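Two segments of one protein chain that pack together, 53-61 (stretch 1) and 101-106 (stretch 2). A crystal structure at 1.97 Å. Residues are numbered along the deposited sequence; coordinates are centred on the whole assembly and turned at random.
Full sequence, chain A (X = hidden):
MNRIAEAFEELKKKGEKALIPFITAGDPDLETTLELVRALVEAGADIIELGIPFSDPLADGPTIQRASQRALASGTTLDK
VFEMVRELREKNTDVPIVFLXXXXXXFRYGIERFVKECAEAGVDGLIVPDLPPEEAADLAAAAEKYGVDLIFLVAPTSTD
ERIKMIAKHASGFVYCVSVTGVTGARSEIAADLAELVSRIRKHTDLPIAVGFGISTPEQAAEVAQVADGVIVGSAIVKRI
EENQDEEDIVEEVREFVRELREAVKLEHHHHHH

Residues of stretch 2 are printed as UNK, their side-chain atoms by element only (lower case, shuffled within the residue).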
ATOM      1  N   PRO A  53      24.211  15.757 -31.229  1.00 26.95           N
ATOM      2  CA  PRO A  53      23.907  15.069 -29.971  1.00 27.90           C
ATOM      3  C   PRO A  53      22.456  15.289 -29.580  1.00 30.66           C
ATOM      4  O   PRO A  53      21.923  16.393 -29.700  1.00 30.96           O
ATOM      5  CB  PRO A  53      24.870  15.720 -28.968  1.00 32.70           C
ATOM      6  CG  PRO A  53      25.133  17.117 -29.544  1.00 27.73           C
ATOM      7  CD  PRO A  53      25.155  16.882 -31.049  1.00 31.58           C
ATOM      8  N   PHE A  54      21.824  14.226 -29.109  1.00 26.40           N
ATOM      9  CA  PHE A  54      20.426  14.257 -28.713  1.00 27.65           C
ATOM     10  C   PHE A  54      20.310  13.730 -27.290  1.00 29.86           C
ATOM     11  O   PHE A  54      21.107  12.891 -26.853  1.00 31.38           O
ATOM     12  CB  PHE A  54      19.572  13.424 -29.685  1.00 28.56           C
ATOM     13  CG  PHE A  54      18.108  13.465 -29.393  1.00 31.65           C
ATOM     14  CD1 PHE A  54      17.470  14.669 -29.122  1.00 31.98           C
ATOM     15  CD2 PHE A  54      17.356  12.297 -29.405  1.00 30.75           C
ATOM     16  CE1 PHE A  54      16.109  14.700 -28.848  1.00 30.11           C
ATOM     17  CE2 PHE A  54      15.989  12.328 -29.141  1.00 31.39           C
ATOM     18  CZ  PHE A  54      15.371  13.528 -28.866  1.00 30.43           C
ATOM     19  N   SER A  55      19.329  14.231 -26.556  1.00 29.96           N
ATOM     20  CA  SER A  55      19.222  13.801 -25.167  1.00 33.55           C
ATOM     21  C   SER A  55      18.669  12.385 -25.023  1.00 35.27           C
ATOM     22  O   SER A  55      18.889  11.763 -23.979  1.00 37.04           O
ATOM     23  CB  SER A  55      18.352  14.780 -24.378  1.00 35.39           C
ATOM     24  OG  SER A  55      17.038  14.800 -24.896  1.00 37.48           O
ATOM     25  N   ASP A  56      17.963  11.860 -26.028  1.00 35.09           N
ATOM     26  CA  ASP A  56      17.362  10.524 -25.954  1.00 34.23           C
ATOM     27  C   ASP A  56      17.657   9.715 -27.213  1.00 30.68           C
ATOM     28  O   ASP A  56      16.759   9.324 -27.962  1.00 33.06           O
ATOM     29  CB  ASP A  56      15.867  10.649 -25.675  1.00 42.69           C
ATOM     30  CG  ASP A  56      15.604  11.236 -24.288  1.00 54.04           C
ATOM     31  OD1 ASP A  56      15.520  10.458 -23.313  1.00 57.51           O
ATOM     32  OD2 ASP A  56      15.537  12.480 -24.165  1.00 53.89           O
ATOM     33  N   PRO A  57      18.911   9.411 -27.446  1.00 39.65           N
ATOM     34  CA  PRO A  57      19.299   8.719 -28.682  1.00 37.46           C
ATOM     35  C   PRO A  57      18.923   7.242 -28.668  1.00 40.31           C
ATOM     36  O   PRO A  57      19.726   6.383 -28.282  1.00 38.51           O
ATOM     37  CB  PRO A  57      20.815   8.926 -28.713  1.00 41.06           C
ATOM     38  CG  PRO A  57      21.195   8.951 -27.262  1.00 37.85           C
ATOM     39  CD  PRO A  57      20.046   9.603 -26.529  1.00 39.80           C
ATOM     40  N   LEU A  58      17.696   6.955 -29.121  1.00 45.99           N
ATOM     41  CA  LEU A  58      17.081   5.629 -29.046  1.00 58.31           C
ATOM     42  C   LEU A  58      17.919   4.533 -29.703  1.00 63.14           C
ATOM     43  O   LEU A  58      17.796   3.358 -29.324  1.00 55.69           O
ATOM     44  CB  LEU A  58      15.699   5.700 -29.707  1.00 52.86           C
ATOM     45  CG  LEU A  58      14.586   4.664 -29.626  1.00 65.94           C
ATOM     46  CD1 LEU A  58      14.062   4.530 -28.203  1.00 72.49           C
ATOM     47  CD2 LEU A  58      13.459   5.070 -30.575  1.00 66.21           C
ATOM     48  N   ALA A  59      18.762   4.884 -30.675  1.00 57.44           N
ATOM     49  CA  ALA A  59      19.434   3.909 -31.523  1.00 54.78           C
ATOM     50  C   ALA A  59      20.916   3.733 -31.194  1.00 54.57           C
ATOM     51  O   ALA A  59      21.615   3.015 -31.918  1.00 55.96           O
ATOM     52  CB  ALA A  59      19.273   4.299 -32.997  1.00 43.61           C
ATOM     53  N   ASP A  60      21.415   4.342 -30.119  1.00 45.03           N
ATOM     54  CA  ASP A  60      22.841   4.325 -29.825  1.00 41.03           C
ATOM     55  C   ASP A  60      23.173   3.484 -28.595  1.00 49.53           C
ATOM     56  O   ASP A  60      22.426   3.475 -27.609  1.00 47.07           O
ATOM     57  CB  ASP A  60      23.355   5.747 -29.650  1.00 46.56           C
ATOM     58  CG  ASP A  60      23.489   6.459 -30.976  1.00 61.56           C
ATOM     59  OD1 ASP A  60      24.333   6.009 -31.781  1.00 69.95           O
ATOM     60  OD2 ASP A  60      22.754   7.439 -31.224  1.00 63.53           O
ATOM     61  N   GLY A  61      24.296   2.748 -28.680  1.00 44.30           N
ATOM     62  CA  GLY A  61      24.825   2.037 -27.547  1.00 41.78           C
ATOM     63  C   GLY A  61      25.495   2.979 -26.554  1.00 37.25           C
ATOM     64  O   GLY A  61      25.551   4.200 -26.759  1.00 39.52           O
ATOM     65  N   UNK A 101      21.363  12.767 -37.106  1.00 29.22           N
ATOM     66  CA  UNK A 101      20.611  13.469 -36.082  1.00 27.99           C
ATOM     67  C   UNK A 101      19.287  12.759 -35.893  1.00 31.02           C
ATOM     68  O   UNK A 101      18.693  12.300 -36.864  1.00 26.91           O
ATOM     69  c   UNK A 101      19.733  15.102 -37.815  1.00 33.11           C
ATOM     70  o   UNK A 101      19.540  15.571 -35.457  1.00 31.68           O
ATOM     71  c   UNK A 101      20.379  14.949 -36.445  1.00 34.26           C
ATOM     72  N   UNK A 102      18.855  12.631 -34.641  1.00 26.49           N
ATOM     73  CA  UNK A 102      17.481  12.235 -34.389  1.00 23.13           C
ATOM     74  C   UNK A 102      16.535  13.317 -34.885  1.00 23.52           C
ATOM     75  O   UNK A 102      16.939  14.442 -35.180  1.00 29.06           O
ATOM     76  c   UNK A 102      20.159   9.608 -32.025  1.00 35.65           C
ATOM     77  c   UNK A 102      18.072  10.690 -32.552  1.00 28.10           C
ATOM     78  c   UNK A 102      19.435  10.753 -32.312  1.00 26.76           C
ATOM     79  c   UNK A 102      17.457   9.450 -32.537  1.00 33.70           C
ATOM     80  c   UNK A 102      18.168   8.301 -32.252  1.00 41.74           C
ATOM     81  o   UNK A 102      20.227   7.253 -31.703  1.00 42.21           O
ATOM     82  c   UNK A 102      17.296  11.932 -32.905  1.00 29.10           C
ATOM     83  c   UNK A 102      19.520   8.389 -31.995  1.00 40.75           C
ATOM     84  N   UNK A 103      15.252  12.951 -34.989  1.00 25.30           N
ATOM     85  CA  UNK A 103      14.295  13.766 -35.711  1.00 27.06           C
ATOM     86  C   UNK A 103      13.827  14.974 -34.912  1.00 31.39           C
ATOM     87  O   UNK A 103      13.594  16.041 -35.486  1.00 30.21           O
ATOM     88  c   UNK A 103      11.871  14.764 -39.131  1.00 34.98           C
ATOM     89  c   UNK A 103      13.088  12.913 -36.096  1.00 29.12           C
ATOM     90  o   UNK A 103       9.726  15.494 -39.796  1.00 46.69           O
ATOM     91  c   UNK A 103      12.688  14.134 -38.235  1.00 35.28           C
ATOM     92  c   UNK A 103      12.183  13.599 -37.062  1.00 27.55           C
ATOM     93  c   UNK A 103       9.989  14.351 -37.717  1.00 38.80           C
ATOM     94  c   UNK A 103      10.818  13.715 -36.815  1.00 36.30           C
ATOM     95  c   UNK A 103      10.528  14.867 -38.875  1.00 41.07           C
ATOM     96  N   UNK A 104      13.634  14.836 -33.605  1.00 27.57           N
ATOM     97  CA  UNK A 104      13.073  15.967 -32.881  1.00 27.20           C
ATOM     98  C   UNK A 104      13.937  17.221 -32.919  1.00 26.97           C
ATOM     99  O   UNK A 104      13.359  18.322 -32.896  1.00 30.37           O
ATOM    100  n   UNK A 104      12.252  17.319 -29.787  1.00 35.42           N
ATOM    101  c   UNK A 104      11.825  16.606 -30.825  1.00 27.72           C
ATOM    102  c   UNK A 104      12.767  15.615 -31.426  1.00 28.02           C
ATOM    103  o   UNK A 104      10.719  16.756 -31.314  1.00 34.19           O
ATOM    104  N   UNK A 105      15.274  17.164 -32.897  1.00 27.81           N
ATOM    105  CA  UNK A 105      16.023  18.421 -33.097  1.00 32.45           C
ATOM    106  C   UNK A 105      15.758  19.046 -34.456  1.00 34.58           C
ATOM    107  O   UNK A 105      15.658  20.272 -34.568  1.00 37.56           O
ATOM    108  c   UNK A 105      17.489  17.984 -32.936  1.00 29.16           C
ATOM    109  c   UNK A 105      17.407  16.869 -31.970  1.00 33.53           C
ATOM    110  c   UNK A 105      16.144  16.097 -32.379  1.00 31.62           C
ATOM    111  N   UNK A 106      15.647  18.215 -35.493  1.00 30.28           N
ATOM    112  CA  UNK A 106      15.275  18.678 -36.836  1.00 33.07           C
ATOM    113  C   UNK A 106      13.872  19.269 -36.828  1.00 37.02           C
ATOM    114  O   UNK A 106      13.638  20.405 -37.261  1.00 32.88           O
ATOM    115  c   UNK A 106      16.839  16.010 -39.137  1.00 37.58           C
ATOM    116  c   UNK A 106      15.345  17.514 -37.837  1.00 36.07           C
ATOM    117  c   UNK A 106      16.788  17.149 -38.156  1.00 34.14           C
ATOM    118  c   UNK A 106      14.574  17.846 -39.118  1.00 47.69           C
TER

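Position 101 has three side-chain atoms: a carbon attached to CA that carries one oxygen and one carbon, none of them in contact with stretch 1. A beta-branched hydroxyl of this kind is threonine. The OG1 of Thr 101 instead donates a hydrogen bond of 2.8 Å to the backbone O of the residue at 102, so the hydroxyl is satisfied within its own segment.

Position 102 carries seven carbons and one oxygen: a single carbon leads to a six-membered ring, and the oxygen sits on the ring atom farthest from the backbone. That oxygen lies 2.6 Å from OD2 of Asp 60 and 3.0 Å from N of Ala 59. A ring with a terminal hydroxyl is tyrosine. The ring of Tyr 102 provides the length to cross to the turn at 57-60, and its hydroxyl can both donate and accept on arrival.

At position 103 the same inventory recurs, seven carbons and one oxygen with a six-membered ring, but the CA-to-CB bond points away from stretch 1 and nothing touches it. This too is tyrosine. Tyr 103 is buried, and whatever its large ring packs against lies outside this contact.

Position 104 shows two carbons, the second bearing one oxygen and one nitrogen. The first, CB, lies 4.2 Å from CZ of Phe 54. A short amide of this kind is asparagine. The amide of Asn 104 is hydrogen-bonded elsewhere in the structure, so the aliphatic carbon meets the aromatic ring without leaving polar atoms unsatisfied.

Position 105 has three carbons that close a ring onto the backbone N, and one of them lies 3.6 Å from CD1 of Phe 54. Such a ring is proline, and the carbon is CG. Pro 105 offers a compact apolar surface suited to a buried aromatic neighbor.

Position 106 has four carbons, forked at the first, with one arm two carbons long, all out of reach of stretch 1. This is isoleucine. The all-carbon side chain of Ile 106 suits its buried site.

The contact centers on Tyr 102. A type I turn from Pro 57 to Asp 60, with Asp 60 N hydrogen-bonded to Pro 57 O at 3.2 Å, brings the polar partners of Tyr 102 together: Ala 59 N donates to Tyr 102 OH, which in turn donates to Asp 60 OD2, both partners lying near the ring plane. Pro 57 CA sits over one face, 3.7 Å from the ring centroid, in a CH-pi contact. Phe 54 adds apolar packing, its CD2 3.5 Å from Tyr 102 CB; the two aromatic planes are near parallel but slid apart, so the rings barely overlap. Hydrogen bonds therefore fix the ring's tip while apolar contacts hold its body.

Stretch 2 101-106: TYYNPI
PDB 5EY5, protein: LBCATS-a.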